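Local coordinates for FLAP endonuclease-1 protein (Methanocaldococcus jannaschii, PDB 1A76) that cleaves 5'-flap structures and trims 5' ends of DNA during replication and repair, probably with the help of bound magnesium ions, at residues Phe16-Met29 and His67-Asp80. Sequence-based numbering, arbitrary orientation.
Sequences FEDLKGKKVAIDGM and HLLENDITPIWVFD
The F16 ring lies against the H67 ring, with planes 15° apart. They are slid so far that they barely overlap, with centroids 4.7 Å apart. L68 CD1 meets the F16 ring at its edge, 3.9 Å from CZ. I73 CD1 packs against the CE1 side of the same ring. F16 holds CG anti to the backbone N (chi1 -152°), which turns the ring toward the end of helix 56-70. With an alanine here, H67 would probably lose its ring partner and a gap would open beside L68 and I73. K20 NZ and D72 OD2 form a salt bridge modelled at a doubtfully short 2.4 Å.

Deeper in the sheet, I26 CD1 sits over one face of W77, 3.8 Å from the centroid of its five-membered ring. The same methyl presses on P75 CB at 3.4 Å, a tight fit. V24 CG2 touches I73 CG2 and P75 CB. On the other face, A25 CB meets I76 CG2 and V78 CG2. M29 CE reaches the edge of F79, 3.2 Å from CD1.

Parallel strands 23-27 and 74-79 position these groups. Their ladder runs from T74 N to K22 O through to G28 N to V78 O (2.8 Å). A Schellman motif with D72 as C-prime residue ends helix 56-70 and leads into strand 74-79. Helix 129-142 packs on W77 and F79, and helix 153-162 on A25 and I76.

D27 ends strand 23-27 and D80 directly follows strand 74-79. Both are predicted ligands of the first magnesium. A water lies within hydrogen-bonding reach of both OD1 atoms, but has more acceptors nearby than protons. D27 OD1 also caps N30 N, and D80 OD1 accepts from G153 N. D27 OD1 and D80 OD1 lie 5.4 Å apart, consistent with carboxylates placed to share a magnesium ion.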
loop_
_atom_site.group_PDB
_atom_site.type_symbol
_atom_site.label_atom_id
_atom_site.label_comp_id
_atom_site.label_asym_id
_atom_site.label_seq_id
_atom_site.Cartn_x
_atom_site.Cartn_y
_atom_site.Cartn_z
ATOM N N PHE A 16 -14.416 -12.370 -8.586
ATOM C CA PHE A 16 -14.947 -11.337 -7.703
ATOM C C PHE A 16 -16.037 -11.958 -6.830
ATOM O O PHE A 16 -16.238 -11.562 -5.682
ATOM C CB PHE A 16 -15.532 -10.190 -8.536
ATOM C CG PHE A 16 -15.495 -8.851 -7.857
ATOM C CD1 PHE A 16 -14.469 -8.519 -6.984
ATOM C CD2 PHE A 16 -16.493 -7.915 -8.103
ATOM C CE1 PHE A 16 -14.438 -7.272 -6.364
ATOM C CE2 PHE A 16 -16.477 -6.666 -7.491
ATOM C CZ PHE A 16 -15.448 -6.343 -6.619
ATOM N N GLU A 17 -16.731 -12.951 -7.374
ATOM C CA GLU A 17 -17.802 -13.615 -6.638
ATOM C C GLU A 17 -17.310 -14.342 -5.391
ATOM O O GLU A 17 -17.925 -14.253 -4.330
ATOM C CB GLU A 17 -18.527 -14.618 -7.542
ATOM C CG GLU A 17 -19.640 -15.394 -6.844
ATOM C CD GLU A 17 -19.269 -16.841 -6.565
ATOM O OE1 GLU A 17 -19.310 -17.662 -7.509
ATOM O OE2 GLU A 17 -18.939 -17.158 -5.398
ATOM N N ASP A 18 -16.206 -15.068 -5.521
ATOM C CA ASP A 18 -15.673 -15.817 -4.394
ATOM C C ASP A 18 -15.011 -14.903 -3.364
ATOM O O ASP A 18 -14.517 -15.358 -2.342
ATOM C CB ASP A 18 -14.685 -16.885 -4.882
ATOM C CG ASP A 18 -15.379 -18.037 -5.611
ATOM O OD1 ASP A 18 -16.624 -18.115 -5.567
ATOM O OD2 ASP A 18 -14.682 -18.864 -6.232
ATOM N N LEU A 19 -15.013 -13.609 -3.645
ATOM C CA LEU A 19 -14.437 -12.612 -2.749
ATOM C C LEU A 19 -15.591 -11.941 -1.985
ATOM O O LEU A 19 -15.378 -11.141 -1.069
ATOM C CB LEU A 19 -13.690 -11.572 -3.582
ATOM C CG LEU A 19 -12.187 -11.322 -3.463
ATOM C CD1 LEU A 19 -11.501 -12.461 -2.763
ATOM C CD2 LEU A 19 -11.614 -11.078 -4.862
ATOM N N LYS A 20 -16.816 -12.268 -2.386
ATOM C CA LYS A 20 -18.008 -11.696 -1.764
ATOM C C LYS A 20 -18.107 -11.967 -0.262
ATOM O O LYS A 20 -17.873 -13.086 0.198
ATOM C CB LYS A 20 -19.269 -12.229 -2.454
ATOM C CG LYS A 20 -20.440 -11.251 -2.455
ATOM C CD LYS A 20 -21.746 -11.947 -2.082
ATOM C CE LYS A 20 -22.654 -11.056 -1.228
ATOM N NZ LYS A 20 -22.505 -11.314 0.237
ATOM N N GLY A 21 -18.449 -10.925 0.496
ATOM C CA GLY A 21 -18.599 -11.059 1.935
ATOM C C GLY A 21 -17.325 -10.970 2.757
ATOM O O GLY A 21 -17.373 -11.105 3.985
ATOM N N LYS A 22 -16.186 -10.747 2.105
ATOM C CA LYS A 22 -14.919 -10.668 2.822
ATOM C C LYS A 22 -14.566 -9.258 3.277
ATOM O O LYS A 22 -14.973 -8.264 2.671
ATOM C CB LYS A 22 -13.770 -11.197 1.952
ATOM C CG LYS A 22 -13.813 -12.702 1.621
ATOM C CD LYS A 22 -14.123 -13.568 2.844
ATOM C CE LYS A 22 -13.651 -15.009 2.631
ATOM N NZ LYS A 22 -14.642 -16.027 3.114
ATOM N N LYS A 23 -13.818 -9.180 4.368
ATOM C CA LYS A 23 -13.352 -7.901 4.881
ATOM C C LYS A 23 -11.905 -7.823 4.399
ATOM O O LYS A 23 -11.210 -8.845 4.372
ATOM C CB LYS A 23 -13.378 -7.895 6.411
ATOM C CG LYS A 23 -14.782 -7.905 7.028
ATOM C CD LYS A 23 -14.702 -7.697 8.537
ATOM C CE LYS A 23 -15.770 -8.494 9.278
ATOM N NZ LYS A 23 -16.088 -7.893 10.609
ATOM N N VAL A 24 -11.451 -6.637 3.997
ATOM C CA VAL A 24 -10.065 -6.498 3.533
ATOM C C VAL A 24 -9.421 -5.214 4.027
ATOM O O VAL A 24 -10.096 -4.206 4.214
ATOM C CB VAL A 24 -9.954 -6.463 1.975
ATOM C CG1 VAL A 24 -10.152 -7.862 1.398
ATOM C CG2 VAL A 24 -10.984 -5.467 1.379
ATOM N N ALA A 25 -8.111 -5.257 4.238
ATOM C CA ALA A 25 -7.376 -4.067 4.642
ATOM C C ALA A 25 -6.678 -3.620 3.358
ATOM O O ALA A 25 -5.895 -4.369 2.779
ATOM C CB ALA A 25 -6.351 -4.400 5.725
ATOM N N ILE A 26 -6.987 -2.419 2.894
ATOM C CA ILE A 26 -6.372 -1.924 1.672
ATOM C C ILE A 26 -5.076 -1.155 1.913
ATOM O O ILE A 26 -5.040 -0.235 2.723
ATOM C CB ILE A 26 -7.313 -0.983 0.898
ATOM C CG1 ILE A 26 -8.553 -1.741 0.428
ATOM C CG2 ILE A 26 -6.573 -0.412 -0.324
ATOM C CD1 ILE A 26 -9.653 -0.845 -0.043
ATOM N N ASP A 27 -4.014 -1.538 1.207
ATOM C CA ASP A 27 -2.751 -0.820 1.319
ATOM C C ASP A 27 -3.006 0.505 0.591
ATOM O O ASP A 27 -2.937 0.579 -0.643
ATOM C CB ASP A 27 -1.622 -1.585 0.634
ATOM C CG ASP A 27 -0.295 -0.853 0.723
ATOM O OD1 ASP A 27 -0.294 0.398 0.761
ATOM O OD2 ASP A 27 0.748 -1.527 0.753
ATOM N N GLY A 28 -3.324 1.530 1.376
ATOM C CA GLY A 28 -3.645 2.846 0.856
ATOM C C GLY A 28 -2.697 3.501 -0.123
ATOM O O GLY A 28 -3.110 3.898 -1.204
ATOM N N MET A 29 -1.432 3.637 0.248
ATOM C CA MET A 29 -0.476 4.279 -0.644
ATOM C C MET A 29 -0.276 3.462 -1.900
ATOM O O MET A 29 -0.124 4.016 -2.974
ATOM C CB MET A 29 0.854 4.508 0.066
ATOM C CG MET A 29 0.723 5.477 1.227
ATOM S SD MET A 29 0.310 7.140 0.671
ATOM C CE MET A 29 -1.410 7.158 1.026
ATOM N N HIS A 67 -17.348 0.075 -5.803
ATOM C CA HIS A 67 -17.331 -1.132 -6.628
ATOM C C HIS A 67 -17.166 -2.364 -5.720
ATOM O O HIS A 67 -17.839 -3.382 -5.890
ATOM C CB HIS A 67 -16.178 -1.014 -7.642
ATOM C CG HIS A 67 -15.845 -2.284 -8.362
ATOM N ND1 HIS A 67 -16.714 -2.899 -9.237
ATOM C CD2 HIS A 67 -14.712 -3.030 -8.372
ATOM C CE1 HIS A 67 -16.133 -3.967 -9.755
ATOM N NE2 HIS A 67 -14.916 -4.068 -9.246
ATOM N N LEU A 68 -16.276 -2.239 -4.742
ATOM C CA LEU A 68 -15.994 -3.295 -3.775
ATOM C C LEU A 68 -17.211 -3.561 -2.872
ATOM O O LEU A 68 -17.600 -4.711 -2.652
ATOM C CB LEU A 68 -14.794 -2.885 -2.908
ATOM C CG LEU A 68 -13.427 -3.568 -3.071
ATOM C CD1 LEU A 68 -13.174 -3.964 -4.505
ATOM C CD2 LEU A 68 -12.340 -2.625 -2.563
ATOM N N LEU A 69 -17.814 -2.492 -2.360
ATOM C CA LEU A 69 -18.975 -2.619 -1.476
ATOM C C LEU A 69 -20.211 -3.192 -2.165
ATOM O O LEU A 69 -21.062 -3.815 -1.515
ATOM C CB LEU A 69 -19.318 -1.264 -0.861
ATOM C CG LEU A 69 -18.413 -0.802 0.281
ATOM C CD1 LEU A 69 -18.747 0.643 0.621
ATOM C CD2 LEU A 69 -18.595 -1.712 1.502
ATOM N N GLU A 70 -20.324 -2.973 -3.469
ATOM C CA GLU A 70 -21.454 -3.497 -4.220
ATOM C C GLU A 70 -21.353 -5.020 -4.260
ATOM O O GLU A 70 -22.346 -5.715 -4.483
ATOM C CB GLU A 70 -21.446 -2.948 -5.645
ATOM C CG GLU A 70 -22.173 -1.619 -5.810
ATOM C CD GLU A 70 -22.012 -1.032 -7.202
ATOM O OE1 GLU A 70 -20.891 -1.101 -7.755
ATOM O OE2 GLU A 70 -23.008 -0.501 -7.741
ATOM N N ASN A 71 -20.140 -5.531 -4.047
ATOM C CA ASN A 71 -19.896 -6.970 -4.051
ATOM C C ASN A 71 -19.671 -7.501 -2.645
ATOM O O ASN A 71 -18.988 -8.501 -2.456
ATOM C CB ASN A 71 -18.677 -7.306 -4.907
ATOM C CG ASN A 71 -18.908 -8.513 -5.784
ATOM O OD1 ASN A 71 -18.922 -8.408 -7.013
ATOM N ND2 ASN A 71 -19.103 -9.673 -5.158
ATOM N N ASP A 72 -20.257 -6.824 -1.667
ATOM C CA ASP A 72 -20.137 -7.204 -0.268
ATOM C C ASP A 72 -18.695 -7.345 0.239
ATOM O O ASP A 72 -18.418 -8.142 1.142
ATOM C CB ASP A 72 -20.918 -8.497 0.005
ATOM C CG ASP A 72 -21.198 -8.698 1.482
ATOM O OD1 ASP A 72 -21.021 -7.730 2.251
ATOM O OD2 ASP A 72 -21.584 -9.812 1.885
ATOM N N ILE A 73 -17.774 -6.581 -0.347
ATOM C CA ILE A 73 -16.388 -6.599 0.119
ATOM C C ILE A 73 -16.269 -5.345 0.958
ATOM O O ILE A 73 -16.363 -4.227 0.431
ATOM C CB ILE A 73 -15.369 -6.513 -1.018
ATOM C CG1 ILE A 73 -15.298 -7.850 -1.756
ATOM C CG2 ILE A 73 -13.988 -6.166 -0.443
ATOM C CD1 ILE A 73 -14.871 -7.731 -3.201
ATOM N N THR A 74 -16.091 -5.529 2.261
ATOM C CA THR A 74 -15.975 -4.399 3.179
ATOM C C THR A 74 -14.512 -4.033 3.384
ATOM O O THR A 74 -13.753 -4.783 4.008
ATOM C CB THR A 74 -16.613 -4.737 4.534
ATOM O OG1 THR A 74 -18.018 -4.920 4.353
ATOM C CG2 THR A 74 -16.379 -3.625 5.529
ATOM N N PRO A 75 -14.092 -2.877 2.847
ATOM C CA PRO A 75 -12.703 -2.466 3.000
ATOM C C PRO A 75 -12.436 -1.460 4.116
ATOM O O PRO A 75 -13.314 -0.692 4.540
ATOM C CB PRO A 75 -12.383 -1.866 1.637
ATOM C CG PRO A 75 -13.714 -1.201 1.233
ATOM C CD PRO A 75 -14.830 -1.911 2.008
ATOM N N ILE A 76 -11.205 -1.497 4.603
ATOM C CA ILE A 76 -10.753 -0.554 5.599
ATOM C C ILE A 76 -9.445 -0.079 4.975
ATOM O O ILE A 76 -8.589 -0.892 4.611
ATOM C CB ILE A 76 -10.515 -1.210 6.988
ATOM C CG1 ILE A 76 -9.936 -0.164 7.941
ATOM C CG2 ILE A 76 -9.597 -2.425 6.860
ATOM C CD1 ILE A 76 -10.451 -0.259 9.365
ATOM N N TRP A 77 -9.311 1.234 4.817
ATOM C CA TRP A 77 -8.125 1.810 4.209
ATOM C C TRP A 77 -7.005 2.019 5.224
ATOM O O TRP A 77 -7.225 2.521 6.328
ATOM C CB TRP A 77 -8.488 3.140 3.533
ATOM C CG TRP A 77 -9.224 2.951 2.246
ATOM C CD1 TRP A 77 -10.513 2.516 2.089
ATOM C CD2 TRP A 77 -8.707 3.161 0.926
ATOM N NE1 TRP A 77 -10.824 2.443 0.755
ATOM C CE2 TRP A 77 -9.737 2.833 0.019
ATOM C CE3 TRP A 77 -7.471 3.595 0.421
ATOM C CZ2 TRP A 77 -9.572 2.926 -1.372
ATOM C CZ3 TRP A 77 -7.305 3.683 -0.955
ATOM C CH2 TRP A 77 -8.353 3.353 -1.839
ATOM N N VAL A 78 -5.799 1.625 4.843
ATOM C CA VAL A 78 -4.649 1.773 5.718
ATOM C C VAL A 78 -3.611 2.692 5.098
ATOM O O VAL A 78 -3.077 2.426 4.013
ATOM C CB VAL A 78 -4.002 0.411 6.024
ATOM C CG1 VAL A 78 -2.982 0.564 7.123
ATOM C CG2 VAL A 78 -5.055 -0.582 6.446
ATOM N N PHE A 79 -3.318 3.780 5.804
ATOM C CA PHE A 79 -2.351 4.742 5.322
ATOM C C PHE A 79 -1.044 4.659 6.093
ATOM O O PHE A 79 -0.989 4.066 7.169
ATOM C CB PHE A 79 -2.966 6.137 5.377
ATOM C CG PHE A 79 -4.107 6.319 4.409
ATOM C CD1 PHE A 79 -3.862 6.686 3.081
ATOM C CD2 PHE A 79 -5.423 6.098 4.814
ATOM C CE1 PHE A 79 -4.911 6.829 2.170
ATOM C CE2 PHE A 79 -6.482 6.237 3.915
ATOM C CZ PHE A 79 -6.229 6.602 2.590
ATOM N N ASP A 80 0.009 5.229 5.517
ATOM C CA ASP A 80 1.339 5.199 6.119
ATOM C C ASP A 80 1.481 6.155 7.292
ATOM O O ASP A 80 2.248 5.902 8.225
ATOM C CB ASP A 80 2.407 5.576 5.079
ATOM C CG ASP A 80 2.755 4.436 4.141
ATOM O OD1 ASP A 80 2.368 3.291 4.411
ATOM O OD2 ASP A 80 3.425 4.685 3.122
HETATM O O HOH W 1 1.840 1.267 2.652
HETATM O O HOH W 2 -0.599 2.871 3.176
#